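Local structure of Eps1p (Saccharomyces cerevisiae, 4TW5) at residues M119-L124 with W187-R192. The protein is a yeast protein of the thioredoxin clan, built from thioredoxin-like domains that carry disulfide bonds. Residues are numbered along the deposited sequence; the frame is centred on the assembly and turned at random.
Sequences MDPNNL and WKIISR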
ATOM      1  N   MET A 119       9.037 -35.639 -15.179  1.00 36.74           N
ATOM      2  CA  MET A 119       8.933 -34.912 -13.921  1.00 35.23           C
ATOM      3  C   MET A 119       7.507 -34.542 -13.563  1.00 35.94           C
ATOM      4  O   MET A 119       7.268 -33.850 -12.584  1.00 39.45           O
ATOM      5  CB  MET A 119       9.795 -33.665 -13.958  1.00 34.32           C
ATOM      6  CG  MET A 119      11.163 -33.922 -13.378  1.00 32.72           C
ATOM      7  SD  MET A 119      12.192 -32.636 -13.957  1.00 41.90           S
ATOM      8  CE  MET A 119      13.144 -32.152 -12.532  1.00 43.87           C
ATOM      9  N   ASP A 120       6.561 -34.983 -14.376  1.00 34.89           N
ATOM     10  CA  ASP A 120       5.160 -34.912 -14.021  1.00 31.93           C
ATOM     11  C   ASP A 120       4.787 -36.159 -13.205  1.00 35.17           C
ATOM     12  O   ASP A 120       4.659 -37.247 -13.764  1.00 37.74           O
ATOM     13  CB  ASP A 120       4.328 -34.774 -15.296  1.00 26.26           C
ATOM     14  CG  ASP A 120       2.873 -34.437 -15.033  1.00 36.85           C
ATOM     15  OD1 ASP A 120       2.312 -34.781 -13.947  1.00 30.41           O
ATOM     16  OD2 ASP A 120       2.291 -33.812 -15.946  1.00 34.50           O
ATOM     17  N   PRO A 121       4.545 -35.987 -11.891  1.00 37.02           N
ATOM     18  CA  PRO A 121       4.317 -37.114 -10.979  1.00 32.35           C
ATOM     19  C   PRO A 121       3.080 -37.889 -11.349  1.00 37.12           C
ATOM     20  O   PRO A 121       2.994 -39.053 -10.991  1.00 35.78           O
ATOM     21  CB  PRO A 121       4.145 -36.451  -9.611  1.00 35.30           C
ATOM     22  CG  PRO A 121       4.608 -35.052  -9.782  1.00 36.20           C
ATOM     23  CD  PRO A 121       4.348 -34.701 -11.207  1.00 31.82           C
ATOM     24  N   ASN A 122       2.133 -37.249 -12.032  1.00 35.77           N
ATOM     25  CA  ASN A 122       0.877 -37.911 -12.382  1.00 33.15           C
ATOM     26  C   ASN A 122       1.051 -38.950 -13.493  1.00 37.43           C
ATOM     27  O   ASN A 122       0.211 -39.832 -13.649  1.00 38.03           O
ATOM     28  CB  ASN A 122      -0.164 -36.876 -12.850  1.00 36.27           C
ATOM     29  CG  ASN A 122      -0.404 -35.755 -11.827  1.00 38.61           C
ATOM     30  OD1 ASN A 122      -1.010 -35.982 -10.773  1.00 32.55           O
ATOM     31  ND2 ASN A 122       0.077 -34.538 -12.141  1.00 27.94           N
ATOM     32  N   ASN A 123       2.152 -38.863 -14.245  1.00 33.01           N
ATOM     33  CA  ASN A 123       2.363 -39.747 -15.390  1.00 34.67           C
ATOM     34  C   ASN A 123       2.687 -41.170 -14.937  1.00 32.99           C
ATOM     35  O   ASN A 123       2.228 -42.154 -15.528  1.00 30.46           O
ATOM     36  CB  ASN A 123       3.450 -39.199 -16.318  1.00 31.58           C
ATOM     37  CG  ASN A 123       2.932 -38.060 -17.222  1.00 28.41           C
ATOM     38  OD1 ASN A 123       1.740 -37.965 -17.490  1.00 29.06           O
ATOM     39  ND2 ASN A 123       3.841 -37.225 -17.713  1.00 27.68           N
ATOM     40  N   LEU A 124       3.512 -41.286 -13.911  1.00 29.26           N
ATOM     41  CA  LEU A 124       3.777 -42.613 -13.372  1.00 43.34           C
ATOM     42  C   LEU A 124       3.326 -42.706 -11.924  1.00 40.65           C
ATOM     43  O   LEU A 124       3.694 -43.641 -11.223  1.00 45.53           O
ATOM     44  CB  LEU A 124       5.260 -42.962 -13.496  1.00 33.24           C
ATOM     45  CG  LEU A 124       5.596 -43.374 -14.921  1.00 39.57           C
ATOM     46  CD1 LEU A 124       7.057 -43.787 -15.048  1.00 37.97           C
ATOM     47  CD2 LEU A 124       4.671 -44.510 -15.352  1.00 35.05           C
ATOM     48  N   TRP A 187       2.405 -25.607  -9.093  1.00 22.96           N
ATOM     49  CA  TRP A 187       3.569 -24.745  -9.224  1.00 18.26           C
ATOM     50  C   TRP A 187       4.897 -25.496  -9.086  1.00 25.20           C
ATOM     51  O   TRP A 187       5.864 -25.218  -9.806  1.00 22.68           O
ATOM     52  CB  TRP A 187       3.507 -23.607  -8.226  1.00 17.69           C
ATOM     53  CG  TRP A 187       4.577 -22.631  -8.477  1.00 19.96           C
ATOM     54  CD1 TRP A 187       5.647 -22.371  -7.679  1.00 20.87           C
ATOM     55  CD2 TRP A 187       4.730 -21.811  -9.647  1.00 16.29           C
ATOM     56  NE1 TRP A 187       6.443 -21.422  -8.259  1.00 25.23           N
ATOM     57  CE2 TRP A 187       5.928 -21.081  -9.484  1.00 17.57           C
ATOM     58  CE3 TRP A 187       3.983 -21.645 -10.826  1.00 18.48           C
ATOM     59  CZ2 TRP A 187       6.402 -20.165 -10.445  1.00 16.65           C
ATOM     60  CZ3 TRP A 187       4.457 -20.715 -11.807  1.00 19.40           C
ATOM     61  CH2 TRP A 187       5.650 -19.982 -11.587  1.00 17.36           C
ATOM     62  N   LYS A 188       4.934 -26.454  -8.172  1.00 23.49           N
ATOM     63  CA  LYS A 188       6.101 -27.287  -7.989  1.00 25.35           C
ATOM     64  C   LYS A 188       6.388 -28.119  -9.244  1.00 24.20           C
ATOM     65  O   LYS A 188       7.518 -28.205  -9.685  1.00 23.57           O
ATOM     66  CB  LYS A 188       5.892 -28.209  -6.785  1.00 27.87           C
ATOM     67  CG  LYS A 188       7.074 -29.100  -6.448  1.00 30.68           C
ATOM     68  CD  LYS A 188       6.823 -29.730  -5.104  1.00 31.72           C
ATOM     69  CE  LYS A 188       7.964 -30.602  -4.659  1.00 33.06           C
ATOM     70  NZ  LYS A 188       7.703 -31.119  -3.294  1.00 29.05           N
ATOM     71  N   ILE A 189       5.351 -28.698  -9.836  1.00 23.60           N
ATOM     72  CA  ILE A 189       5.527 -29.514 -11.027  1.00 23.85           C
ATOM     73  C   ILE A 189       6.044 -28.624 -12.190  1.00 28.06           C
ATOM     74  O   ILE A 189       7.047 -28.948 -12.832  1.00 28.64           O
ATOM     75  CB  ILE A 189       4.191 -30.228 -11.401  1.00 22.77           C
ATOM     76  CG1 ILE A 189       3.763 -31.177 -10.284  1.00 24.96           C
ATOM     77  CG2 ILE A 189       4.311 -31.012 -12.682  1.00 26.62           C
ATOM     78  CD1 ILE A 189       2.335 -31.702 -10.419  1.00 24.12           C
ATOM     79  N   ILE A 190       5.411 -27.469 -12.377  1.00 22.44           N
ATOM     80  CA  ILE A 190       5.853 -26.459 -13.328  1.00 19.77           C
ATOM     81  C   ILE A 190       7.295 -26.062 -13.126  1.00 23.67           C
ATOM     82  O   ILE A 190       8.019 -25.858 -14.117  1.00 28.59           O
ATOM     83  CB  ILE A 190       4.980 -25.215 -13.244  1.00 21.83           C
ATOM     84  CG1 ILE A 190       3.569 -25.560 -13.699  1.00 27.12           C
ATOM     85  CG2 ILE A 190       5.555 -24.070 -14.044  1.00 13.46           C
ATOM     86  CD1 ILE A 190       2.547 -24.532 -13.321  1.00 26.76           C
ATOM     87  N   SER A 191       7.726 -25.899 -11.877  1.00 19.32           N
ATOM     88  CA  SER A 191       9.097 -25.456 -11.649  1.00 19.29           C
ATOM     89  C   SER A 191      10.097 -26.520 -12.112  1.00 27.67           C
ATOM     90  O   SER A 191      11.123 -26.202 -12.697  1.00 24.93           O
ATOM     91  CB  SER A 191       9.344 -25.116 -10.192  1.00 26.78           C
ATOM     92  OG  SER A 191       9.490 -26.286  -9.415  1.00 28.48           O
ATOM     93  N   ARG A 192       9.776 -27.785 -11.875  1.00 29.35           N
ATOM     94  CA  ARG A 192      10.700 -28.844 -12.232  1.00 33.05           C
ATOM     95  C   ARG A 192      10.698 -29.079 -13.744  1.00 28.84           C
ATOM     96  O   ARG A 192      11.730 -29.309 -14.314  1.00 28.78           O
ATOM     97  CB  ARG A 192      10.359 -30.124 -11.477  1.00 27.44           C
ATOM     98  CG  ARG A 192      10.839 -30.092 -10.019  1.00 35.26           C
ATOM     99  CD  ARG A 192      10.319 -31.271  -9.166  1.00 33.91           C
ATOM    100  NE  ARG A 192      10.585 -32.629  -9.661  1.00 33.08           N
ATOM    101  CZ  ARG A 192      11.772 -33.231  -9.644  1.00 33.92           C
ATOM    102  NH1 ARG A 192      12.830 -32.609  -9.159  1.00 34.21           N
ATOM    103  NH2 ARG A 192      11.891 -34.471 -10.088  1.00 32.30           N
TER
HETATM  104  O   HOH W   1       9.121 -34.722  -9.945  1.00 33.22           O
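M119 lays its terminal methyl over the guanidinium of R192: CE sits 3.3 Å above the plane, over its centre, while CG comes up to NH2 at 3.4 Å. The two side chains cross at about a right angle. R192 bends at chi3 (55°), turning NE off the line of the extended first part of its chain, and the bend of M119 at chi3 (137°) brings CE near CB of R192 too. SD meanwhile lies beside the backbone O of R192. A water joins the pair, accepting from R192 NE at 2.6 Å and donating a weak bond to M119 O.

One turn back along the helix, I189 faces P121. Its CG1 and CD1 both pack on P121 CD, each at 3.7 Å, and CG2 reaches towards the M119 carbonyl. The segment 119-124 follows helix 107-118 of the N-terminal thioredoxin-like unit, and helix 180-196 packs on strands 155-160 and 200-205 of the second sheet, whose mixed strand order is consistent with a second thioredoxin-like unit; the contact thus probably joins the connection between the two units to the second of them.

D120 is the N-cap of the short helix 121-124. Its OD1 takes two bonds from N122: the backbone N at 3.1 Å on the anti side, tilted out of the carboxylate plane, and ND2 at 2.9 Å through the syn lone pair. That second bond helps fix the amide of N122, whose ND2 lies 4.0 Å from I189 CD1; on its other branch, OD1 of N122 is hydrogen-bonded by R185 NH1, from the same helix as I189.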